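Side-chain contacts in Uly1 (Catenovulum maritimum, PDB 7DRQ), which probably cleaves the marine algal polysaccharide ulvan, as a calcium-binding lyase of polysaccharide lyase family 24: residues A[131-136]-A[193-198]; A[245-250]-A[260-265]. One frame throughout, in Å; residues are numbered along the deposited sequence.

Interaction 1 (A[131-136]-A[193-198]); sequences YRENTD and EDHGQF
The backbone N of Glu133 donates to NE2 of His195 at 2.9 Å, and an N-H...N angle of 167° makes this a nearly straight bond that arrives close to the imidazole plane. Glu133 then grips the same ring with its side chain. Its CG sits between the backbone N and the carbonyl carbon (chi1 68°), which turns the otherwise extended chain across the imidazole face, with CG 3.3 Å from His195 NE2. The carboxylate is stacked on one face, its plane 22° from that of the ring, and OE2 lies over the ring centre. At the edge, Arg132 CB comes to 3.7 Å from His195 NE2.

Two local structures hold these groups in position. Arg132 to Thr135 form a type I turn closed by Thr135 N to Arg132 O (3.0 Å), and Thr135 OG1 accepts from Arg132 N at 2.8 Å. On the other side, His195 opens a short helix whose N-cap is Asp194, with OD1 taking the N-H of Gln197 at 3.1 Å. Tyr147 packs edge-to-face with the imidazole.

Because NE2 acts as acceptor, the neutral ring probably carries its hydrogen on ND1. A carboxylate over the face would tend to favour a positive imidazole, whereas the N-H at NE2 would tend to oppose it.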
ATOM      1  N   TYR A 131      -1.931  15.291   5.030  1.00 15.70           N
ATOM      2  CA  TYR A 131      -1.545  16.561   5.625  1.00 14.20           C
ATOM      3  C   TYR A 131      -1.715  17.691   4.613  1.00 13.48           C
ATOM      4  O   TYR A 131      -1.765  17.472   3.401  1.00 13.34           O
ATOM      5  CB  TYR A 131      -0.109  16.505   6.147  1.00 13.59           C
ATOM      6  CG  TYR A 131       0.085  15.395   7.162  1.00 12.61           C
ATOM      7  CD1 TYR A 131      -0.874  15.145   8.131  1.00 14.10           C
ATOM      8  CD2 TYR A 131       1.210  14.583   7.126  1.00 12.50           C
ATOM      9  CE1 TYR A 131      -0.712  14.120   9.068  1.00 13.77           C
ATOM     10  CE2 TYR A 131       1.380  13.552   8.045  1.00 13.06           C
ATOM     11  CZ  TYR A 131       0.418  13.324   9.007  1.00 14.27           C
ATOM     12  OH  TYR A 131       0.585  12.310   9.918  1.00 13.89           O
ATOM     13  N   ARG A 132      -1.827  18.911   5.138  1.00 14.10           N
ATOM     14  CA  ARG A 132      -2.045  20.111   4.340  1.00 14.71           C
ATOM     15  C   ARG A 132      -1.259  21.247   4.973  1.00 11.74           C
ATOM     16  O   ARG A 132      -0.726  21.115   6.074  1.00 13.81           O
ATOM     17  CB  ARG A 132      -3.541  20.469   4.248  1.00 17.43           C
ATOM     18  CG  ARG A 132      -4.290  20.215   5.537  1.00 18.50           C
ATOM     19  CD  ARG A 132      -5.809  20.291   5.362  1.00 25.38           C
ATOM     20  NE  ARG A 132      -6.497  19.533   6.414  1.00 32.65           N
ATOM     21  CZ  ARG A 132      -6.726  19.989   7.645  1.00 36.70           C
ATOM     22  NH1 ARG A 132      -6.327  21.207   7.998  1.00 31.68           N
ATOM     23  NH2 ARG A 132      -7.357  19.228   8.529  1.00 34.80           N
ATOM     24  N   GLU A 133      -1.202  22.389   4.278  1.00 13.12           N
ATOM     25  CA  GLU A 133      -0.346  23.471   4.760  1.00 15.36           C
ATOM     26  C   GLU A 133      -0.780  23.975   6.131  1.00 16.29           C
ATOM     27  O   GLU A 133       0.055  24.457   6.904  1.00 20.89           O
ATOM     28  CB  GLU A 133      -0.313  24.619   3.752  1.00 15.36           C
ATOM     29  CG  GLU A 133      -1.622  25.362   3.593  1.00 15.24           C
ATOM     30  CD  GLU A 133      -1.551  26.343   2.452  1.00 21.03           C
ATOM     31  OE1 GLU A 133      -0.428  26.794   2.152  1.00 19.59           O
ATOM     32  OE2 GLU A 133      -2.597  26.644   1.846  1.00 21.14           O
ATOM     33  N   ASN A 134      -2.068  23.858   6.466  1.00 16.24           N
ATOM     34  CA  ASN A 134      -2.547  24.309   7.763  1.00 19.68           C
ATOM     35  C   ASN A 134      -2.846  23.143   8.703  1.00 17.79           C
ATOM     36  O   ASN A 134      -3.649  23.285   9.629  1.00 17.62           O
ATOM     37  CB  ASN A 134      -3.769  25.216   7.599  1.00 18.65           C
ATOM     38  CG  ASN A 134      -4.960  24.493   7.021  1.00 23.88           C
ATOM     39  OD1 ASN A 134      -4.820  23.447   6.382  1.00 27.50           O
ATOM     40  ND2 ASN A 134      -6.149  25.032   7.258  1.00 26.89           N
ATOM     41  N   THR A 135      -2.217  21.990   8.480  1.00 17.20           N
ATOM     42  CA  THR A 135      -2.267  20.916   9.463  1.00 16.53           C
ATOM     43  C   THR A 135      -1.700  21.416  10.788  1.00 16.90           C
ATOM     44  O   THR A 135      -0.662  22.081  10.826  1.00 17.71           O
ATOM     45  CB  THR A 135      -1.480  19.694   8.960  1.00 16.59           C
ATOM     46  OG1 THR A 135      -2.219  19.045   7.920  1.00 15.56           O
ATOM     47  CG2 THR A 135      -1.220  18.692  10.080  1.00 15.04           C
ATOM     48  N   ASP A 136      -2.403  21.115  11.878  1.00 18.25           N
ATOM     49  CA  ASP A 136      -2.039  21.610  13.200  1.00 23.01           C
ATOM     50  C   ASP A 136      -1.162  20.566  13.873  1.00 19.00           C
ATOM     51  O   ASP A 136      -1.658  19.535  14.343  1.00 20.66           O
ATOM     52  CB  ASP A 136      -3.293  21.908  14.028  1.00 24.62           C
ATOM     53  CG  ASP A 136      -2.971  22.419  15.429  1.00 28.02           C
ATOM     54  OD1 ASP A 136      -1.784  22.631  15.742  1.00 23.28           O
ATOM     55  OD2 ASP A 136      -3.919  22.621  16.222  1.00 31.70           O
ATOM     56  N   GLU A 193       5.061  23.830  -7.319  1.00 13.80           N
ATOM     57  CA  GLU A 193       4.361  23.800  -6.039  1.00 16.94           C
ATOM     58  C   GLU A 193       2.870  23.966  -6.291  1.00 16.89           C
ATOM     59  O   GLU A 193       2.455  24.846  -7.050  1.00 15.95           O
ATOM     60  CB  GLU A 193       4.878  24.896  -5.103  1.00 18.23           C
ATOM     61  CG  GLU A 193       4.193  24.933  -3.722  1.00 19.29           C
ATOM     62  CD  GLU A 193       4.667  26.091  -2.858  1.00 22.62           C
ATOM     63  OE1 GLU A 193       5.485  26.899  -3.349  1.00 23.74           O
ATOM     64  OE2 GLU A 193       4.222  26.200  -1.697  1.00 21.84           O
ATOM     65  N   ASP A 194       2.063  23.098  -5.682  1.00 15.43           N
ATOM     66  CA  ASP A 194       0.632  23.056  -6.008  1.00 13.83           C
ATOM     67  C   ASP A 194      -0.092  22.439  -4.807  1.00 16.75           C
ATOM     68  O   ASP A 194      -0.236  21.218  -4.724  1.00 13.48           O
ATOM     69  CB  ASP A 194       0.397  22.265  -7.286  1.00 13.13           C
ATOM     70  CG  ASP A 194      -1.050  22.274  -7.732  1.00 12.54           C
ATOM     71  OD1 ASP A 194      -1.932  22.671  -6.938  1.00 15.77           O
ATOM     72  OD2 ASP A 194      -1.310  21.884  -8.897  1.00 15.70           O
ATOM     73  N   HIS A 195      -0.560  23.300  -3.897  1.00 14.11           N
ATOM     74  CA  HIS A 195      -1.216  22.799  -2.691  1.00 17.71           C
ATOM     75  C   HIS A 195      -2.500  22.047  -3.021  1.00 15.09           C
ATOM     76  O   HIS A 195      -2.786  21.011  -2.415  1.00 15.05           O
ATOM     77  CB  HIS A 195      -1.508  23.941  -1.719  1.00 15.47           C
ATOM     78  CG  HIS A 195      -2.034  23.478  -0.395  1.00 15.93           C
ATOM     79  ND1 HIS A 195      -3.383  23.404  -0.115  1.00 16.98           N
ATOM     80  CD2 HIS A 195      -1.394  23.064   0.721  1.00 15.85           C
ATOM     81  CE1 HIS A 195      -3.550  22.959   1.118  1.00 15.71           C
ATOM     82  NE2 HIS A 195      -2.358  22.750   1.648  1.00 16.23           N
ATOM     83  N   GLY A 196      -3.280  22.544  -3.986  1.00 15.40           N
ATOM     84  CA  GLY A 196      -4.476  21.817  -4.390  1.00 15.95           C
ATOM     85  C   GLY A 196      -4.167  20.391  -4.811  1.00 17.94           C
ATOM     86  O   GLY A 196      -4.892  19.454  -4.462  1.00 16.84           O
ATOM     87  N   GLN A 197      -3.061  20.206  -5.538  1.00 14.58           N
ATOM     88  CA  GLN A 197      -2.717  18.892  -6.083  1.00 13.96           C
ATOM     89  C   GLN A 197      -2.061  17.985  -5.049  1.00 13.80           C
ATOM     90  O   GLN A 197      -2.270  16.766  -5.082  1.00 11.98           O
ATOM     91  CB  GLN A 197      -1.783  19.043  -7.296  1.00 15.33           C
ATOM     92  CG  GLN A 197      -1.408  17.718  -7.957  1.00 14.38           C
ATOM     93  CD  GLN A 197      -0.494  17.848  -9.170  1.00 15.28           C
ATOM     94  OE1 GLN A 197      -0.078  16.836  -9.747  1.00 11.92           O
ATOM     95  NE2 GLN A 197      -0.169  19.083  -9.562  1.00 12.32           N
ATOM     96  N   PHE A 198      -1.275  18.535  -4.127  1.00 13.93           N
ATOM     97  CA  PHE A 198      -0.433  17.689  -3.289  1.00 12.06           C
ATOM     98  C   PHE A 198      -0.827  17.664  -1.819  1.00 13.32           C
ATOM     99  O   PHE A 198      -0.134  17.023  -1.023  1.00 13.26           O
ATOM    100  CB  PHE A 198       1.027  18.115  -3.451  1.00 14.21           C
ATOM    101  CG  PHE A 198       1.562  17.816  -4.808  1.00 15.04           C
ATOM    102  CD1 PHE A 198       1.811  16.504  -5.184  1.00 14.46           C
ATOM    103  CD2 PHE A 198       1.754  18.831  -5.736  1.00 13.07           C
ATOM    104  CE1 PHE A 198       2.272  16.215  -6.449  1.00 12.88           C
ATOM    105  CE2 PHE A 198       2.213  18.550  -6.999  1.00 13.07           C
ATOM    106  CZ  PHE A 198       2.473  17.251  -7.365  1.00 14.00           C
TER
HETATM  107  O   HOH W   1      -0.666  15.614   1.314  1.00 15.83           O

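Interaction 2 (A[245-250]-A[260-265]); sequences SFNVLG and WSIYGK
The side-chain amide of Asn247 is gripped at both ends while it lies over the indole of Trp260: OD1 accepts from the backbone N of Val228, and ND2 donates to Gly226 O, both on the neighbouring strand 225-234. ND2 stands above one face of the Trp260 ring, offset toward the rim, with 3.5 Å to CH2 as its nearest approach. The amide and ring planes are 37° apart, so the amide is tilted on the indole and not laid flat. Asn247 CB touches the rim, 3.9 Å from Trp260 CH2. The torsion responsible is chi1 of 67°, which sets CG between the backbone N and the carbonyl carbon and aims the amide at the indole.

Ile262 supports the other end of the amide, its CD1 3.7 Å from Asn247 OD1. The same methyl meets Phe246 CD2 at 4.0 Å, the two side chains crossing at about a right angle. Farther out, Phe246 packs edge-to-face with Trp307, and Trp260 NE1 donates to Val320 O. A water over the same face of the indole, also toward its rim, lies 2.7 Å from Val248 O and 3.0 Å from Trp260 O, close enough to link the two backbones.

Cut back to an alanine, Asn247 would keep CB but lose the amide, which would probably leave Val228 N and Gly226 O without their side-chain mate and open a gap over the indole of Trp260.

All four touching residues are buried. The contact packs the exit from the last strand of one four-stranded antiparallel sheet, 239-245, against the entry into the first strand of the next, 261-269, the blade-to-blade passage of a beta-propeller.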
ATOM      1  N   SER A 245      -7.474  12.253 -11.675  1.00 13.84           N
ATOM      2  CA  SER A 245      -8.470  11.647 -10.800  1.00 12.11           C
ATOM      3  C   SER A 245      -9.095  10.414 -11.438  1.00 12.07           C
ATOM      4  O   SER A 245      -9.649  10.487 -12.543  1.00 14.29           O
ATOM      5  CB  SER A 245      -9.575  12.662 -10.491  1.00 14.42           C
ATOM      6  OG  SER A 245      -9.031  13.788  -9.853  1.00 13.56           O
ATOM      7  N   PHE A 246      -9.037   9.283 -10.734  1.00 10.21           N
ATOM      8  CA  PHE A 246      -9.845   8.146 -11.154  1.00  9.18           C
ATOM      9  C   PHE A 246     -11.327   8.409 -10.905  1.00 12.09           C
ATOM     10  O   PHE A 246     -12.176   8.066 -11.740  1.00 11.38           O
ATOM     11  CB  PHE A 246      -9.433   6.862 -10.428  1.00 12.44           C
ATOM     12  CG  PHE A 246     -10.431   5.759 -10.628  1.00 11.74           C
ATOM     13  CD1 PHE A 246     -10.459   5.061 -11.820  1.00 13.32           C
ATOM     14  CD2 PHE A 246     -11.407   5.499  -9.679  1.00 10.03           C
ATOM     15  CE1 PHE A 246     -11.411   4.089 -12.048  1.00 10.38           C
ATOM     16  CE2 PHE A 246     -12.370   4.524  -9.904  1.00 12.56           C
ATOM     17  CZ  PHE A 246     -12.367   3.821 -11.090  1.00  9.73           C
ATOM     18  N   ASN A 247     -11.655   8.982  -9.750  1.00  9.63           N
ATOM     19  CA  ASN A 247     -13.011   9.375  -9.400  1.00  9.32           C
ATOM     20  C   ASN A 247     -12.982  10.805  -8.876  1.00 12.59           C
ATOM     21  O   ASN A 247     -11.936  11.330  -8.482  1.00 13.86           O
ATOM     22  CB  ASN A 247     -13.647   8.402  -8.373  1.00 12.76           C
ATOM     23  CG  ASN A 247     -12.974   8.449  -7.004  1.00 11.72           C
ATOM     24  OD1 ASN A 247     -11.779   8.184  -6.873  1.00 11.48           O
ATOM     25  ND2 ASN A 247     -13.747   8.783  -5.981  1.00 11.30           N
ATOM     26  N   VAL A 248     -14.148  11.456  -8.897  1.00 13.19           N
ATOM     27  CA  VAL A 248     -14.213  12.865  -8.531  1.00 13.48           C
ATOM     28  C   VAL A 248     -14.193  13.030  -7.014  1.00 12.41           C
ATOM     29  O   VAL A 248     -14.480  12.109  -6.243  1.00 13.55           O
ATOM     30  CB  VAL A 248     -15.465  13.529  -9.127  1.00 14.62           C
ATOM     31  CG1 VAL A 248     -15.540  13.294 -10.634  1.00 13.96           C
ATOM     32  CG2 VAL A 248     -16.723  12.995  -8.424  1.00 13.35           C
ATOM     33  N   LEU A 249     -13.862  14.241  -6.585  1.00 13.96           N
ATOM     34  CA  LEU A 249     -14.274  14.704  -5.271  1.00 14.32           C
ATOM     35  C   LEU A 249     -15.580  15.470  -5.416  1.00 12.07           C
ATOM     36  O   LEU A 249     -15.932  15.943  -6.504  1.00 15.94           O
ATOM     37  CB  LEU A 249     -13.207  15.588  -4.626  1.00 15.42           C
ATOM     38  CG  LEU A 249     -11.887  14.912  -4.241  1.00 14.59           C
ATOM     39  CD1 LEU A 249     -10.832  15.943  -3.913  1.00 13.38           C
ATOM     40  CD2 LEU A 249     -12.083  13.947  -3.068  1.00 12.40           C
ATOM     41  N   GLY A 250     -16.317  15.559  -4.315  1.00 14.38           N
ATOM     42  CA  GLY A 250     -17.605  16.243  -4.343  1.00 13.41           C
ATOM     43  C   GLY A 250     -18.614  15.583  -5.257  1.00 13.59           C
ATOM     44  O   GLY A 250     -19.365  16.275  -5.956  1.00 16.03           O
ATOM     45  N   TRP A 260     -18.721  10.467  -1.572  1.00 10.80           N
ATOM     46  CA  TRP A 260     -18.278   9.159  -1.094  1.00 11.40           C
ATOM     47  C   TRP A 260     -16.758   9.137  -1.079  1.00  9.23           C
ATOM     48  O   TRP A 260     -16.104  10.062  -1.559  1.00 11.23           O
ATOM     49  CB  TRP A 260     -18.841   8.014  -1.950  1.00 11.45           C
ATOM     50  CG  TRP A 260     -18.585   8.105  -3.444  1.00 11.91           C
ATOM     51  CD1 TRP A 260     -19.199   8.944  -4.341  1.00 12.77           C
ATOM     52  CD2 TRP A 260     -17.657   7.319  -4.209  1.00 12.89           C
ATOM     53  NE1 TRP A 260     -18.710   8.723  -5.611  1.00 13.26           N
ATOM     54  CE2 TRP A 260     -17.760   7.736  -5.556  1.00 12.32           C
ATOM     55  CE3 TRP A 260     -16.749   6.308  -3.886  1.00 13.36           C
ATOM     56  CZ2 TRP A 260     -16.996   7.165  -6.576  1.00 12.47           C
ATOM     57  CZ3 TRP A 260     -15.983   5.751  -4.906  1.00 11.45           C
ATOM     58  CH2 TRP A 260     -16.107   6.183  -6.227  1.00 12.89           C
ATOM     59  N   SER A 261     -16.199   8.080  -0.486  1.00 10.43           N
ATOM     60  CA  SER A 261     -14.758   7.873  -0.410  1.00 10.13           C
ATOM     61  C   SER A 261     -14.433   6.464  -0.891  1.00 10.70           C
ATOM     62  O   SER A 261     -15.279   5.567  -0.873  1.00 13.61           O
ATOM     63  CB  SER A 261     -14.237   8.083   1.018  1.00 14.30           C
ATOM     64  OG  SER A 261     -12.820   8.204   1.012  1.00 22.12           O
ATOM     65  N   ILE A 262     -13.192   6.265  -1.313  1.00 11.86           N
ATOM     66  CA  ILE A 262     -12.821   5.095  -2.099  1.00 11.48           C
ATOM     67  C   ILE A 262     -11.728   4.328  -1.364  1.00 13.17           C
ATOM     68  O   ILE A 262     -10.737   4.917  -0.916  1.00 12.79           O
ATOM     69  CB  ILE A 262     -12.387   5.505  -3.522  1.00 14.40           C
ATOM     70  CG1 ILE A 262     -11.927   4.293  -4.343  1.00 13.40           C
ATOM     71  CG2 ILE A 262     -11.314   6.615  -3.478  1.00 11.68           C
ATOM     72  CD1 ILE A 262     -11.864   4.599  -5.837  1.00 10.47           C
ATOM     73  N   TYR A 263     -11.937   3.019  -1.208  1.00 13.06           N
ATOM     74  CA  TYR A 263     -11.076   2.144  -0.412  1.00 13.98           C
ATOM     75  C   TYR A 263     -10.626   1.014  -1.327  1.00 12.21           C
ATOM     76  O   TYR A 263     -11.358   0.040  -1.521  1.00 13.26           O
ATOM     77  CB  TYR A 263     -11.817   1.617   0.825  1.00 12.51           C
ATOM     78  CG  TYR A 263     -12.016   2.690   1.862  1.00 14.92           C
ATOM     79  CD1 TYR A 263     -13.008   3.652   1.709  1.00 12.34           C
ATOM     80  CD2 TYR A 263     -11.196   2.764   2.981  1.00 17.46           C
ATOM     81  CE1 TYR A 263     -13.178   4.653   2.647  1.00 14.19           C
ATOM     82  CE2 TYR A 263     -11.362   3.761   3.925  1.00 14.35           C
ATOM     83  CZ  TYR A 263     -12.351   4.700   3.748  1.00 16.23           C
ATOM     84  OH  TYR A 263     -12.518   5.694   4.674  1.00 15.32           O
ATOM     85  N   GLY A 264      -9.434   1.142  -1.894  1.00 14.95           N
ATOM     86  CA  GLY A 264      -8.969   0.132  -2.819  1.00 16.36           C
ATOM     87  C   GLY A 264      -7.572   0.449  -3.296  1.00 15.57           C
ATOM     88  O   GLY A 264      -6.866   1.276  -2.715  1.00 17.52           O
ATOM     89  N   LYS A 265      -7.183  -0.216  -4.375  1.00 12.08           N
ATOM     90  CA  LYS A 265      -5.818  -0.086  -4.860  1.00 13.29           C
ATOM     91  C   LYS A 265      -5.798  -0.282  -6.364  1.00 13.47           C
ATOM     92  O   LYS A 265      -6.488  -1.163  -6.891  1.00 11.04           O
ATOM     93  CB  LYS A 265      -4.896  -1.102  -4.186  1.00 16.52           C
ATOM     94  CG  LYS A 265      -3.415  -0.820  -4.419  1.00 24.71           C
ATOM     95  CD  LYS A 265      -2.539  -1.562  -3.415  1.00 29.10           C
ATOM     96  CE  LYS A 265      -2.998  -1.334  -1.991  1.00 32.96           C
ATOM     97  NZ  LYS A 265      -2.087  -2.044  -1.046  1.00 32.36           N
TER
HETATM   98  O   HOH W   2     -15.773  10.502  -4.475  1.00 15.77           O

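How the interactions relate
Following the chain, the long excursion after strand 122-126 passes through 131-136 and, 57 residues on, meets 193-198, so interaction 1 closes a large loop that is almost without regular structure. The chain then builds the sheet of strands 201-208, 214-220, 225-234 and 239-245. Interaction 2 follows at once and closes a much shorter loop, from 245-250 to strand 261-269. The two are in series, neither nested nor crossed, and flank one blade: 193-198 leads into its first strand and 245-250 leaves its last. Their centres are 18 Å apart and their nearest atoms about 7 Å, without touching. Gln197, bonded to Phe243 N, ties the helix of interaction 1 to strand 239-245.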